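Local coordinates for protein beta-phenylalanine aminotransferase (Variovorax paradoxus, PDB 4AO9) that probably transfers the amino group of beta-phenylalanine to a keto acid acceptor, using pyridoxal-5'-phosphate as cofactor, as a class-III aminotransferase, at residues Q142-R147 with G300-M305; H165-R170 with E220-L225; I172-G177 with F197-L202; P203-Q208 with G234-Q239. All coordinates share one frame; numbering follows the deposited sequence.

All four contacts belong to the large, cofactor-binding part of a class-III aminotransferase, and contacts 1 to 3 reach its seven-stranded sheet. Within this chain, contact 1 involves the outermost strand 145-149 and contact 3 the strand 198-202 at the other margin; their centres lie about 23 Å apart. Contacts 2 and 3, centres about 12 Å apart, share neighbouring strands 221-226 and 171-175. Contact 4 follows contact 3, where Ser176 OG reaches Tyr204 N. Phe166 of contact 2 packs on Arg301 and Val304 of contact 1. A bound pyridoxal-5'-phosphate lies about 10 Å from the side chain of Tyr204, with one about 11 Å from that of Val174 and one about 12 Å from that of Arg147.

Contact 1 (Q142-R147 with G300-M305); sequences QIEQLR and GRADVM
A classic beta bulge sets Glu144 and Gln145 together against Gly300. Gly300 O accepts from Glu144 N at 2.9 Å and, weakly, from Gln145 N at 3.4 Å. The Glu144 donor stands above the carbonyl plane. Gly300 N returns a bond to Gln145 O at 3.0 Å, almost in line with that C=O. Gly300 CA also makes a CA-H...O contact with Gln142 O at 3.4 Å.

The Glu144 side chain runs alongside the start of helix 302-305. Its CG lies anti to the carbonyl carbon (chi1 -63°), and the chain is extended beyond it. This carries OE1 to Ala302 N at 2.9 Å, in a nearly straight bond (175°) on the anti side, tilted out of the carboxylate plane. Water 1 donates to the same OE1 and accepts from Asp303 N. Water 2 donates to both Gln145 OE1 and Ala302 O. Met305 CG lies 3.5 Å from Gln145 O; bends at chi2 and chi3 then bring CE onto the Arg147 backbone and CG.

Farther out, Arg301, the N-cap residue, grips Asp303 side-on with NE and NH2, and its NH1 makes a salt bridge to Asp281. Arg147 is held by His317 and by Asn59 of the second subunit. Leu146 packs on helix 129-139.

Contact 1 thus ties strand 145-149, outermost within the chain and bonded through the Leu146 backbone to the second subunit, to the turn from strand 296-300 into helix 302-305. The carboxylate of Glu144 takes up a first-turn N-H, and the positive end of the helix probably favours its charged form.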
loop_
_atom_site.group_PDB
_atom_site.type_symbol
_atom_site.label_atom_id
_atom_site.label_comp_id
_atom_site.label_asym_id
_atom_site.label_seq_id
_atom_site.Cartn_x
_atom_site.Cartn_y
_atom_site.Cartn_z
ATOM N N GLN A 142 -4.700 -23.588 1.934
ATOM C CA GLN A 142 -3.515 -23.386 2.777
ATOM C C GLN A 142 -3.585 -22.064 3.541
ATOM O O GLN A 142 -2.762 -21.802 4.426
ATOM C CB GLN A 142 -2.221 -23.451 1.952
ATOM C CG GLN A 142 -2.034 -22.292 0.968
ATOM C CD GLN A 142 -2.627 -22.558 -0.406
ATOM O OE1 GLN A 142 -3.765 -23.020 -0.545
ATOM N NE2 GLN A 142 -1.846 -22.252 -1.440
ATOM N N ILE A 143 -4.579 -21.242 3.196
ATOM C CA ILE A 143 -4.839 -20.001 3.926
ATOM C C ILE A 143 -6.040 -20.249 4.844
ATOM O O ILE A 143 -7.191 -20.309 4.386
ATOM C CB ILE A 143 -5.092 -18.826 2.962
ATOM C CG1 ILE A 143 -3.852 -18.596 2.087
ATOM C CG2 ILE A 143 -5.489 -17.568 3.736
ATOM C CD1 ILE A 143 -4.050 -17.551 0.995
ATOM N N GLU A 144 -5.760 -20.456 6.128
ATOM C CA GLU A 144 -6.805 -20.745 7.118
ATOM C C GLU A 144 -7.467 -19.457 7.580
ATOM O O GLU A 144 -8.693 -19.414 7.771
ATOM C CB GLU A 144 -6.238 -21.516 8.317
ATOM C CG GLU A 144 -5.687 -22.871 7.909
ATOM C CD GLU A 144 -5.042 -23.656 9.030
ATOM O OE1 GLU A 144 -4.768 -23.122 10.127
ATOM O OE2 GLU A 144 -4.833 -24.873 8.806
ATOM N N GLN A 145 -6.647 -18.431 7.809
ATOM C CA GLN A 145 -7.132 -17.065 8.021
ATOM C C GLN A 145 -6.192 -16.113 7.312
ATOM O O GLN A 145 -5.041 -16.457 7.036
ATOM C CB GLN A 145 -7.152 -16.697 9.496
ATOM C CG GLN A 145 -8.096 -17.523 10.346
ATOM C CD GLN A 145 -8.144 -17.010 11.759
ATOM O OE1 GLN A 145 -7.133 -16.571 12.311
ATOM N NE2 GLN A 145 -9.326 -17.024 12.343
ATOM N N LEU A 146 -6.688 -14.912 7.011
ATOM C CA LEU A 146 -5.884 -13.898 6.326
ATOM C C LEU A 146 -6.182 -12.519 6.872
ATOM O O LEU A 146 -7.144 -12.337 7.624
ATOM C CB LEU A 146 -6.156 -13.914 4.814
ATOM C CG LEU A 146 -7.577 -13.627 4.312
ATOM C CD1 LEU A 146 -7.935 -12.137 4.346
ATOM C CD2 LEU A 146 -7.764 -14.152 2.890
ATOM N N ARG A 147 -5.334 -11.561 6.500
ATOM C CA ARG A 147 -5.644 -10.138 6.627
ATOM C C ARG A 147 -5.342 -9.456 5.297
ATOM O O ARG A 147 -4.463 -9.898 4.555
ATOM C CB ARG A 147 -4.841 -9.497 7.757
ATOM C CG ARG A 147 -5.252 -9.996 9.141
ATOM C CD ARG A 147 -4.346 -9.455 10.203
ATOM N NE ARG A 147 -4.564 -8.039 10.506
ATOM C CZ ARG A 147 -5.342 -7.558 11.473
ATOM N NH1 ARG A 147 -6.077 -8.359 12.249
ATOM N NH2 ARG A 147 -5.384 -6.244 11.659
ATOM N N GLY A 300 -2.452 -17.810 6.168
ATOM C CA GLY A 300 -1.868 -19.142 6.288
ATOM C C GLY A 300 -2.358 -19.782 7.558
ATOM O O GLY A 300 -3.538 -19.702 7.878
ATOM N N ARG A 301 -1.449 -20.406 8.293
ATOM C CA ARG A 301 -1.796 -21.104 9.536
ATOM C C ARG A 301 -2.513 -20.194 10.517
ATOM O O ARG A 301 -2.042 -19.096 10.803
ATOM C CB ARG A 301 -0.530 -21.625 10.212
ATOM C CG ARG A 301 0.089 -22.830 9.570
ATOM C CD ARG A 301 1.541 -23.010 10.022
ATOM N NE ARG A 301 1.662 -23.136 11.482
ATOM C CZ ARG A 301 2.807 -23.406 12.110
ATOM N NH1 ARG A 301 3.908 -23.606 11.398
ATOM N NH2 ARG A 301 2.854 -23.482 13.440
ATOM N N ALA A 302 -3.646 -20.660 11.040
ATOM C CA ALA A 302 -4.395 -19.907 12.038
ATOM C C ALA A 302 -3.558 -19.592 13.287
ATOM O O ALA A 302 -3.693 -18.505 13.859
ATOM C CB ALA A 302 -5.673 -20.654 12.415
ATOM N N ASP A 303 -2.670 -20.498 13.692
ATOM C CA ASP A 303 -1.872 -20.231 14.893
ATOM C C ASP A 303 -0.847 -19.120 14.695
ATOM O O ASP A 303 -0.522 -18.408 15.641
ATOM C CB ASP A 303 -1.252 -21.509 15.514
ATOM C CG ASP A 303 -0.228 -22.194 14.612
ATOM O OD1 ASP A 303 -0.250 -21.990 13.382
ATOM O OD2 ASP A 303 0.602 -22.970 15.144
ATOM N N VAL A 304 -0.369 -18.936 13.465
ATOM C CA VAL A 304 0.520 -17.810 13.167
ATOM C C VAL A 304 -0.301 -16.529 13.037
ATOM O O VAL A 304 0.080 -15.472 13.571
ATOM C CB VAL A 304 1.369 -18.075 11.896
ATOM C CG1 VAL A 304 2.216 -16.851 11.534
ATOM C CG2 VAL A 304 2.265 -19.311 12.116
ATOM N N MET A 305 -1.428 -16.613 12.334
ATOM C CA MET A 305 -2.287 -15.441 12.155
ATOM C C MET A 305 -2.884 -14.944 13.479
ATOM O O MET A 305 -3.256 -13.766 13.594
ATOM C CB MET A 305 -3.383 -15.730 11.131
ATOM C CG MET A 305 -2.853 -15.938 9.702
ATOM S SD MET A 305 -1.853 -14.554 9.077
ATOM C CE MET A 305 -3.088 -13.244 8.990
HETATM O O HOH W 1 -3.156 -23.427 12.446
HETATM O O HOH W 2 -6.227 -17.155 14.663
#

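Contact 2 (H165-R170 with E220-L225); sequences HFTGRR and EIAVVL
Arg169 and Ala222 bring the two backbones together, with their CA atoms 4.9 Å apart, where the end of helix 152-167 passes the start of strand 221-226. No backbone-to-backbone hydrogen bond joins the segments. Instead the Arg169 side chain runs past the start of the strand.

Its chain is extended from CG to NE, with CG anti to the carbonyl carbon (chi1 -56°). CB lies against Glu220 O, and CD passes 3.2 Å from Ile221 O. NH1 then donates to that same Ile221 O at 2.9 Å, with an angle of 158° at the hydrogen. The acceptor sits at the guanidinium edge, close to its plane, but the donor is tilted from the plane of the carbonyl. NH2 turns elsewhere and bonds to Val253 O, so the guanidinium joins two backbone carbonyls.

Thr167 packs beside Arg169 on the Ala222 methyl. Its OG1 touches Ala222 CB at 3.2 Å, and its CG2 lies 3.6 Å from Ala222 O. OG1 also accepts from Arg169 N at 3.2 Å, which makes an ST turn, and bonds to Ala163 O one helical turn back. Gly168, with positive phi, lets the chain leave the helix at this point. Water 3 accepts from Arg170 N and donates to Glu220 O.

This is the turn of an alpha/beta unit, in which helix 152-167 leads into strand 171-175 beside strand 221-226. The guanidinium cross-links the start of strand 221-226 to the end of helix 240-253 through carbonyl oxygens, whose partial negative charge probably helps to offset its own.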
loop_
_atom_site.group_PDB
_atom_site.type_symbol
_atom_site.label_atom_id
_atom_site.label_comp_id
_atom_site.label_asym_id
_atom_site.label_seq_id
_atom_site.Cartn_x
_atom_site.Cartn_y
_atom_site.Cartn_z
ATOM N N HIS A 165 8.318 -12.743 14.564
ATOM C CA HIS A 165 7.759 -12.742 15.906
ATOM C C HIS A 165 7.373 -14.148 16.351
ATOM O O HIS A 165 7.631 -14.550 17.497
ATOM C CB HIS A 165 6.555 -11.801 16.024
ATOM C CG HIS A 165 6.236 -11.441 17.440
ATOM N ND1 HIS A 165 6.859 -10.403 18.096
ATOM C CD2 HIS A 165 5.410 -12.020 18.347
ATOM C CE1 HIS A 165 6.412 -10.339 19.339
ATOM N NE2 HIS A 165 5.530 -11.307 19.516
ATOM N N PHE A 166 6.759 -14.900 15.444
ATOM C CA PHE A 166 6.284 -16.246 15.754
ATOM C C PHE A 166 7.434 -17.164 16.175
ATOM O O PHE A 166 7.299 -17.945 17.109
ATOM C CB PHE A 166 5.559 -16.854 14.553
ATOM C CG PHE A 166 4.882 -18.161 14.857
ATOM C CD1 PHE A 166 3.655 -18.182 15.512
ATOM C CD2 PHE A 166 5.481 -19.365 14.501
ATOM C CE1 PHE A 166 3.021 -19.390 15.795
ATOM C CE2 PHE A 166 4.856 -20.576 14.776
ATOM C CZ PHE A 166 3.633 -20.586 15.433
ATOM N N THR A 167 8.552 -17.059 15.468
ATOM C CA THR A 167 9.717 -17.910 15.718
ATOM C C THR A 167 10.690 -17.353 16.749
ATOM O O THR A 167 11.493 -18.114 17.305
ATOM C CB THR A 167 10.533 -18.161 14.434
ATOM O OG1 THR A 167 11.054 -16.914 13.931
ATOM C CG2 THR A 167 9.678 -18.869 13.367
ATOM N N GLY A 168 10.662 -16.040 16.983
ATOM C CA GLY A 168 11.673 -15.403 17.836
ATOM C C GLY A 168 13.061 -15.412 17.213
ATOM O O GLY A 168 14.075 -15.385 17.932
ATOM N N ARG A 169 13.112 -15.469 15.886
ATOM C CA ARG A 169 14.383 -15.485 15.149
ATOM C C ARG A 169 14.433 -14.305 14.190
ATOM O O ARG A 169 13.409 -13.667 13.941
ATOM C CB ARG A 169 14.551 -16.788 14.353
ATOM C CG ARG A 169 14.448 -18.063 15.192
ATOM C CD ARG A 169 14.369 -19.256 14.276
ATOM N NE ARG A 169 14.280 -20.508 15.024
ATOM C CZ ARG A 169 14.411 -21.704 14.467
ATOM N NH1 ARG A 169 14.636 -21.814 13.160
ATOM N NH2 ARG A 169 14.347 -22.789 15.232
ATOM N N ARG A 170 15.609 -14.029 13.637
ATOM C CA ARG A 170 15.784 -12.809 12.819
ATOM C C ARG A 170 16.187 -13.006 11.363
ATOM O O ARG A 170 15.989 -12.111 10.550
ATOM C CB ARG A 170 16.839 -11.886 13.445
ATOM C CG ARG A 170 16.691 -11.638 14.930
ATOM C CD ARG A 170 15.415 -10.916 15.238
ATOM N NE ARG A 170 15.372 -9.604 14.600
ATOM C CZ ARG A 170 14.273 -8.869 14.480
ATOM N NH1 ARG A 170 13.109 -9.314 14.949
ATOM N NH2 ARG A 170 14.339 -7.683 13.894
ATOM N N GLU A 220 18.984 -19.747 13.440
ATOM C CA GLU A 220 18.802 -18.317 13.188
ATOM C C GLU A 220 17.679 -17.996 12.224
ATOM O O GLU A 220 17.253 -16.833 12.136
ATOM C CB GLU A 220 20.090 -17.703 12.633
ATOM C CG GLU A 220 21.247 -17.704 13.612
ATOM C CD GLU A 220 22.459 -16.981 13.051
ATOM O OE1 GLU A 220 23.175 -17.586 12.245
ATOM O OE2 GLU A 220 22.657 -15.800 13.412
ATOM N N ILE A 221 17.212 -19.000 11.481
ATOM C CA ILE A 221 16.331 -18.730 10.339
ATOM C C ILE A 221 14.865 -18.725 10.739
ATOM O O ILE A 221 14.314 -19.758 11.131
ATOM C CB ILE A 221 16.581 -19.701 9.163
ATOM C CG1 ILE A 221 18.011 -19.519 8.637
ATOM C CG2 ILE A 221 15.560 -19.435 8.042
ATOM C CD1 ILE A 221 18.458 -20.626 7.708
ATOM N N ALA A 222 14.244 -17.549 10.644
ATOM C CA ALA A 222 12.828 -17.392 10.948
ATOM C C ALA A 222 11.972 -17.891 9.800
ATOM O O ALA A 222 10.892 -18.458 10.010
ATOM C CB ALA A 222 12.507 -15.915 11.207
ATOM N N VAL A 223 12.432 -17.646 8.580
ATOM C CA VAL A 223 11.565 -17.798 7.427
ATOM C C VAL A 223 12.375 -17.989 6.161
ATOM O O VAL A 223 13.479 -17.451 6.028
ATOM C CB VAL A 223 10.561 -16.596 7.347
ATOM C CG1 VAL A 223 11.279 -15.289 7.286
ATOM C CG2 VAL A 223 9.581 -16.756 6.196
ATOM N N VAL A 224 11.837 -18.820 5.269
ATOM C CA VAL A 224 12.318 -18.963 3.899
ATOM C C VAL A 224 11.214 -18.394 3.024
ATOM O O VAL A 224 10.095 -18.891 3.062
ATOM C CB VAL A 224 12.557 -20.451 3.547
ATOM C CG1 VAL A 224 13.024 -20.574 2.096
ATOM C CG2 VAL A 224 13.591 -21.076 4.513
ATOM N N LEU A 225 11.525 -17.337 2.276
ATOM C CA LEU A 225 10.538 -16.636 1.440
ATOM C C LEU A 225 10.900 -16.834 -0.025
ATOM O O LEU A 225 12.038 -16.560 -0.434
ATOM C CB LEU A 225 10.501 -15.141 1.803
ATOM C CG LEU A 225 9.701 -14.227 0.860
ATOM C CD1 LEU A 225 8.218 -14.523 0.913
ATOM C CD2 LEU A 225 9.948 -12.756 1.198
HETATM O O HOH W 3 18.118 -14.981 14.712
#

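Contact 3 (I172-G177 with F197-L202); sequences IVVFSG and FDFLVL
Ile172 and Phe199 lie side by side at the apolar centre of two parallel strands, 171-175 and 198-202. These strands are at one margin of the seven-stranded sheet of the large domain of the fold-type I pyridoxal-5'-phosphate enzymes, to which class-III aminotransferases belong. Ile172 CG2 rests 3.7 Å from Phe199 CE1. Ile172 CD1 reaches Phe197 CB at 3.7 Å. With chi1 at -60°, CG2 stands anti to the backbone N and meets the Phe199 ring, while CG1 carries CD1 to Phe197.

Val174 joins the same face. Its CG1 meets Phe199 CD1, and its CG2 meets Val201 CG2 at 3.9 Å. The Phe199 ring also stacks edge-to-face with Phe186. Helix 152-167 covers this side through Leu160 and Leu164, which touch Ile172. On the opposite face Val173 CG1 packs on Leu202 CD1 at 3.7 Å, and Phe175 CE2 lies on Leu202 CB. Phe175 also meets Phe242 edge-to-face.

The backbones lock these residues in register, with Ile172 paired to Phe199 and Phe175 to Leu202. Five N-H...O bonds run between them, from Ile172 N to Asp198 O at one end to Ser176 N at the other. Asp198 carries a salt bridge to Lys171 at the polar start of the pair. At the far end Ser176 OG bonds to Tyr204 N, while Ser176 N donates to Leu202 O at 2.8 Å.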
loop_
_atom_site.group_PDB
_atom_site.type_symbol
_atom_site.label_atom_id
_atom_site.label_comp_id
_atom_site.label_asym_id
_atom_site.label_seq_id
_atom_site.Cartn_x
_atom_site.Cartn_y
_atom_site.Cartn_z
ATOM N N ILE A 172 16.349 -14.155 7.508
ATOM C CA ILE A 172 15.368 -14.426 6.463
ATOM C C ILE A 172 16.092 -14.942 5.224
ATOM O O ILE A 172 16.971 -14.269 4.695
ATOM C CB ILE A 172 14.591 -13.150 6.099
ATOM C CG1 ILE A 172 13.854 -12.614 7.333
ATOM C CG2 ILE A 172 13.624 -13.430 4.925
ATOM C CD1 ILE A 172 13.280 -11.214 7.133
ATOM N N VAL A 173 15.753 -16.153 4.781
ATOM C CA VAL A 173 16.296 -16.691 3.536
ATOM C C VAL A 173 15.428 -16.274 2.359
ATOM O O VAL A 173 14.213 -16.470 2.362
ATOM C CB VAL A 173 16.421 -18.232 3.607
ATOM C CG1 VAL A 173 16.799 -18.816 2.246
ATOM C CG2 VAL A 173 17.447 -18.631 4.656
ATOM N N VAL A 174 16.078 -15.664 1.373
ATOM C CA VAL A 174 15.456 -15.296 0.100
ATOM C C VAL A 174 16.370 -15.765 -1.030
ATOM O O VAL A 174 17.466 -16.299 -0.779
ATOM C CB VAL A 174 15.228 -13.764 -0.010
ATOM C CG1 VAL A 174 14.123 -13.321 0.962
ATOM C CG2 VAL A 174 16.537 -12.983 0.218
ATOM N N PHE A 175 15.932 -15.568 -2.267
ATOM C CA PHE A 175 16.684 -16.086 -3.407
ATOM C C PHE A 175 17.071 -15.035 -4.406
ATOM O O PHE A 175 16.354 -14.051 -4.601
ATOM C CB PHE A 175 15.957 -17.289 -4.027
ATOM C CG PHE A 175 15.797 -18.386 -3.039
ATOM C CD1 PHE A 175 14.714 -18.389 -2.162
ATOM C CD2 PHE A 175 16.800 -19.329 -2.867
ATOM C CE1 PHE A 175 14.617 -19.352 -1.156
ATOM C CE2 PHE A 175 16.705 -20.299 -1.879
ATOM C CZ PHE A 175 15.614 -20.306 -1.015
ATOM N N SER A 176 18.249 -15.239 -5.002
ATOM C CA SER A 176 18.768 -14.347 -6.031
ATOM C C SER A 176 17.708 -14.146 -7.106
ATOM O O SER A 176 17.061 -15.108 -7.533
ATOM C CB SER A 176 20.042 -14.948 -6.641
ATOM O OG SER A 176 19.775 -16.194 -7.268
ATOM N N GLY A 177 17.516 -12.896 -7.517
ATOM C CA GLY A 177 16.480 -12.563 -8.492
ATOM C C GLY A 177 15.081 -12.416 -7.912
ATOM O O GLY A 177 14.160 -12.020 -8.619
ATOM N N PHE A 197 16.296 -5.884 6.857
ATOM C CA PHE A 197 16.209 -7.149 7.593
ATOM C C PHE A 197 17.529 -7.899 7.407
ATOM O O PHE A 197 18.347 -7.550 6.533
ATOM C CB PHE A 197 15.078 -8.032 7.047
ATOM C CG PHE A 197 13.689 -7.542 7.350
ATOM C CD1 PHE A 197 13.094 -7.785 8.591
ATOM C CD2 PHE A 197 12.949 -6.891 6.373
ATOM C CE1 PHE A 197 11.782 -7.357 8.863
ATOM C CE2 PHE A 197 11.633 -6.464 6.638
ATOM C CZ PHE A 197 11.062 -6.691 7.882
ATOM N N ASP A 198 17.738 -8.931 8.222
ATOM C CA ASP A 198 18.894 -9.806 8.060
ATOM C C ASP A 198 18.624 -10.854 6.975
ATOM O O ASP A 198 18.182 -11.963 7.272
ATOM C CB ASP A 198 19.251 -10.479 9.387
ATOM C CG ASP A 198 20.458 -11.387 9.259
ATOM O OD1 ASP A 198 21.329 -11.101 8.406
ATOM O OD2 ASP A 198 20.515 -12.387 9.994
ATOM N N PHE A 199 18.886 -10.499 5.722
ATOM C CA PHE A 199 18.655 -11.410 4.602
ATOM C C PHE A 199 19.859 -12.275 4.274
ATOM O O PHE A 199 20.976 -11.759 4.122
ATOM C CB PHE A 199 18.273 -10.624 3.345
ATOM C CG PHE A 199 16.918 -9.988 3.405
ATOM C CD1 PHE A 199 15.763 -10.768 3.432
ATOM C CD2 PHE A 199 16.784 -8.594 3.412
ATOM C CE1 PHE A 199 14.494 -10.175 3.477
ATOM C CE2 PHE A 199 15.526 -8.006 3.461
ATOM C CZ PHE A 199 14.388 -8.786 3.482
ATOM N N LEU A 200 19.613 -13.578 4.124
ATOM C CA LEU A 200 20.590 -14.511 3.555
ATOM C C LEU A 200 20.111 -14.863 2.147
ATOM O O LEU A 200 19.061 -15.498 1.984
ATOM C CB LEU A 200 20.694 -15.763 4.424
ATOM C CG LEU A 200 21.522 -16.928 3.878
ATOM C CD1 LEU A 200 22.972 -16.515 3.616
ATOM C CD2 LEU A 200 21.481 -18.086 4.856
ATOM N N VAL A 201 20.873 -14.436 1.135
ATOM C CA VAL A 201 20.460 -14.562 -0.259
ATOM C C VAL A 201 21.141 -15.775 -0.881
ATOM O O VAL A 201 22.381 -15.833 -0.965
ATOM C CB VAL A 201 20.795 -13.279 -1.086
ATOM C CG1 VAL A 201 20.242 -13.404 -2.508
ATOM C CG2 VAL A 201 20.238 -12.028 -0.404
ATOM N N LEU A 202 20.326 -16.732 -1.316
ATOM C CA LEU A 202 20.809 -17.999 -1.855
ATOM C C LEU A 202 20.426 -18.121 -3.321
ATOM O O LEU A 202 19.496 -17.462 -3.780
ATOM C CB LEU A 202 20.204 -19.159 -1.053
ATOM C CG LEU A 202 20.533 -19.222 0.443
ATOM C CD1 LEU A 202 19.920 -20.473 1.080
ATOM C CD2 LEU A 202 22.042 -19.187 0.697
#

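Contact 4 (P203-Q208 with G234-Q239); sequences PYNDAQ and GCIPGQ
Asn205 grips segment 234-239 with both ends of its amide, the tight part of the contact. OD1 accepts from Gln239 N at 2.8 Å in a nearly straight bond (175°). ND2 donates to Pro237 O at 2.9 Å, and that oxygen lies in the plane of the amide. Both bonds fix the group's rotation. ND2 has a second acceptor in Arg388 O.

Tyr204 packs next to it. With chi1 at -163°, the ring points toward the 236-238 backbone. CE2 comes to 3.5 Å from Ile236 O and touches Ile236 CG2 at 4.1 Å. The hydroxyl lies close to Gly238 CA and is bonded to Glu227 O; Glu227 belongs to the cofactor pocket.

Asn205 is the third residue of a type II beta turn from Pro203 to Asp206. This turn leads from strand 198-202 into helix 207-216, whose N-cap is Asp206. Gln239 is the N-cap of helix 240-253, so Asn205, just before one helix, bonds to the N-cap of another.

The Gln239 side chain, bent at chi2, lies on the looser, partly exposed side. It crosses Asn205 with the amide planes 68° apart. Gln239 CG is in van der Waals contact with Asn205 OD1 at 3.6 Å.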
loop_
_atom_site.group_PDB
_atom_site.type_symbol
_atom_site.label_atom_id
_atom_site.label_comp_id
_atom_site.label_asym_id
_atom_site.label_seq_id
_atom_site.Cartn_x
_atom_site.Cartn_y
_atom_site.Cartn_z
ATOM N N PRO A 203 21.125 -18.981 -4.074
ATOM C CA PRO A 203 20.794 -19.096 -5.496
ATOM C C PRO A 203 19.452 -19.783 -5.750
ATOM O O PRO A 203 19.179 -20.844 -5.194
ATOM C CB PRO A 203 21.941 -19.947 -6.068
ATOM C CG PRO A 203 22.952 -20.053 -4.976
ATOM C CD PRO A 203 22.274 -19.818 -3.684
ATOM N N TYR A 204 18.617 -19.181 -6.591
ATOM C CA TYR A 204 17.361 -19.831 -6.978
ATOM C C TYR A 204 17.632 -21.151 -7.700
ATOM O O TYR A 204 18.574 -21.255 -8.488
ATOM C CB TYR A 204 16.552 -18.901 -7.875
ATOM C CG TYR A 204 15.081 -19.252 -8.014
ATOM C CD1 TYR A 204 14.199 -19.114 -6.938
ATOM C CD2 TYR A 204 14.568 -19.685 -9.231
ATOM C CE1 TYR A 204 12.845 -19.401 -7.072
ATOM C CE2 TYR A 204 13.208 -19.984 -9.380
ATOM C CZ TYR A 204 12.353 -19.829 -8.304
ATOM O OH TYR A 204 11.017 -20.106 -8.433
ATOM N N ASN A 205 16.806 -22.151 -7.413
ATOM C CA ASN A 205 16.876 -23.465 -8.071
ATOM C C ASN A 205 18.137 -24.267 -7.788
ATOM O O ASN A 205 18.475 -25.164 -8.544
ATOM C CB ASN A 205 16.606 -23.351 -9.588
ATOM C CG ASN A 205 15.132 -23.394 -9.901
ATOM O OD1 ASN A 205 14.362 -23.981 -9.148
ATOM N ND2 ASN A 205 14.722 -22.777 -11.011
ATOM N N ASP A 206 18.820 -23.940 -6.697
ATOM C CA ASP A 206 19.954 -24.734 -6.233
ATOM C C ASP A 206 19.557 -25.444 -4.947
ATOM O O ASP A 206 19.689 -24.896 -3.848
ATOM C CB ASP A 206 21.168 -23.831 -6.020
ATOM C CG ASP A 206 22.427 -24.602 -5.653
ATOM O OD1 ASP A 206 22.334 -25.793 -5.270
ATOM O OD2 ASP A 206 23.512 -23.991 -5.746
ATOM N N ALA A 207 19.052 -26.666 -5.096
ATOM C CA ALA A 207 18.563 -27.452 -3.967
ATOM C C ALA A 207 19.666 -27.763 -2.965
ATOM O O ALA A 207 19.445 -27.699 -1.751
ATOM C CB ALA A 207 17.895 -28.749 -4.454
ATOM N N GLN A 208 20.853 -28.104 -3.470
ATOM C CA GLN A 208 21.948 -28.558 -2.616
ATOM C C GLN A 208 22.429 -27.415 -1.729
ATOM O O GLN A 208 22.595 -27.595 -0.518
ATOM C CB GLN A 208 23.084 -29.105 -3.484
ATOM C CG GLN A 208 24.254 -29.712 -2.738
ATOM C CD GLN A 208 25.334 -30.193 -3.693
ATOM O OE1 GLN A 208 25.119 -31.119 -4.480
ATOM N NE2 GLN A 208 26.504 -29.559 -3.635
ATOM N N GLY A 234 12.129 -12.963 -14.688
ATOM C CA GLY A 234 11.926 -13.477 -16.056
ATOM C C GLY A 234 11.063 -14.722 -16.229
ATOM O O GLY A 234 11.306 -15.517 -17.154
ATOM N N CYS A 235 10.054 -14.907 -15.369
ATOM C CA CYS A 235 9.192 -16.106 -15.431
ATOM C C CYS A 235 10.021 -17.393 -15.419
ATOM O O CYS A 235 10.003 -18.187 -16.371
ATOM C CB CYS A 235 8.257 -16.070 -16.644
ATOM S SG CYS A 235 7.076 -14.732 -16.577
ATOM N N ILE A 236 10.740 -17.578 -14.315
ATOM C CA ILE A 236 11.631 -18.716 -14.116
ATOM C C ILE A 236 10.971 -19.700 -13.143
ATOM O O ILE A 236 10.899 -19.435 -11.945
ATOM C CB ILE A 236 12.994 -18.261 -13.546
ATOM C CG1 ILE A 236 13.595 -17.136 -14.399
ATOM C CG2 ILE A 236 13.938 -19.462 -13.423
ATOM C CD1 ILE A 236 14.960 -16.647 -13.935
ATOM N N PRO A 237 10.469 -20.841 -13.648
ATOM C CA PRO A 237 9.840 -21.824 -12.768
ATOM C C PRO A 237 10.788 -22.368 -11.711
ATOM O O PRO A 237 11.948 -22.695 -12.009
ATOM C CB PRO A 237 9.420 -22.942 -13.740
ATOM C CG PRO A 237 9.243 -22.223 -15.029
ATOM C CD PRO A 237 10.374 -21.252 -15.061
ATOM N N GLY A 238 10.294 -22.444 -10.477
ATOM C CA GLY A 238 11.000 -23.154 -9.411
ATOM C C GLY A 238 10.866 -24.636 -9.673
ATOM O O GLY A 238 9.765 -25.142 -9.915
ATOM N N GLN A 239 11.994 -25.327 -9.624
ATOM C CA GLN A 239 11.997 -26.764 -9.895
ATOM C C GLN A 239 11.479 -27.538 -8.684
ATOM O O GLN A 239 11.727 -27.138 -7.549
ATOM C CB GLN A 239 13.396 -27.218 -10.305
ATOM C CG GLN A 239 13.895 -26.553 -11.592
ATOM C CD GLN A 239 12.953 -26.756 -12.783
ATOM O OE1 GLN A 239 12.416 -25.793 -13.345
ATOM N NE2 GLN A 239 12.740 -28.007 -13.157
#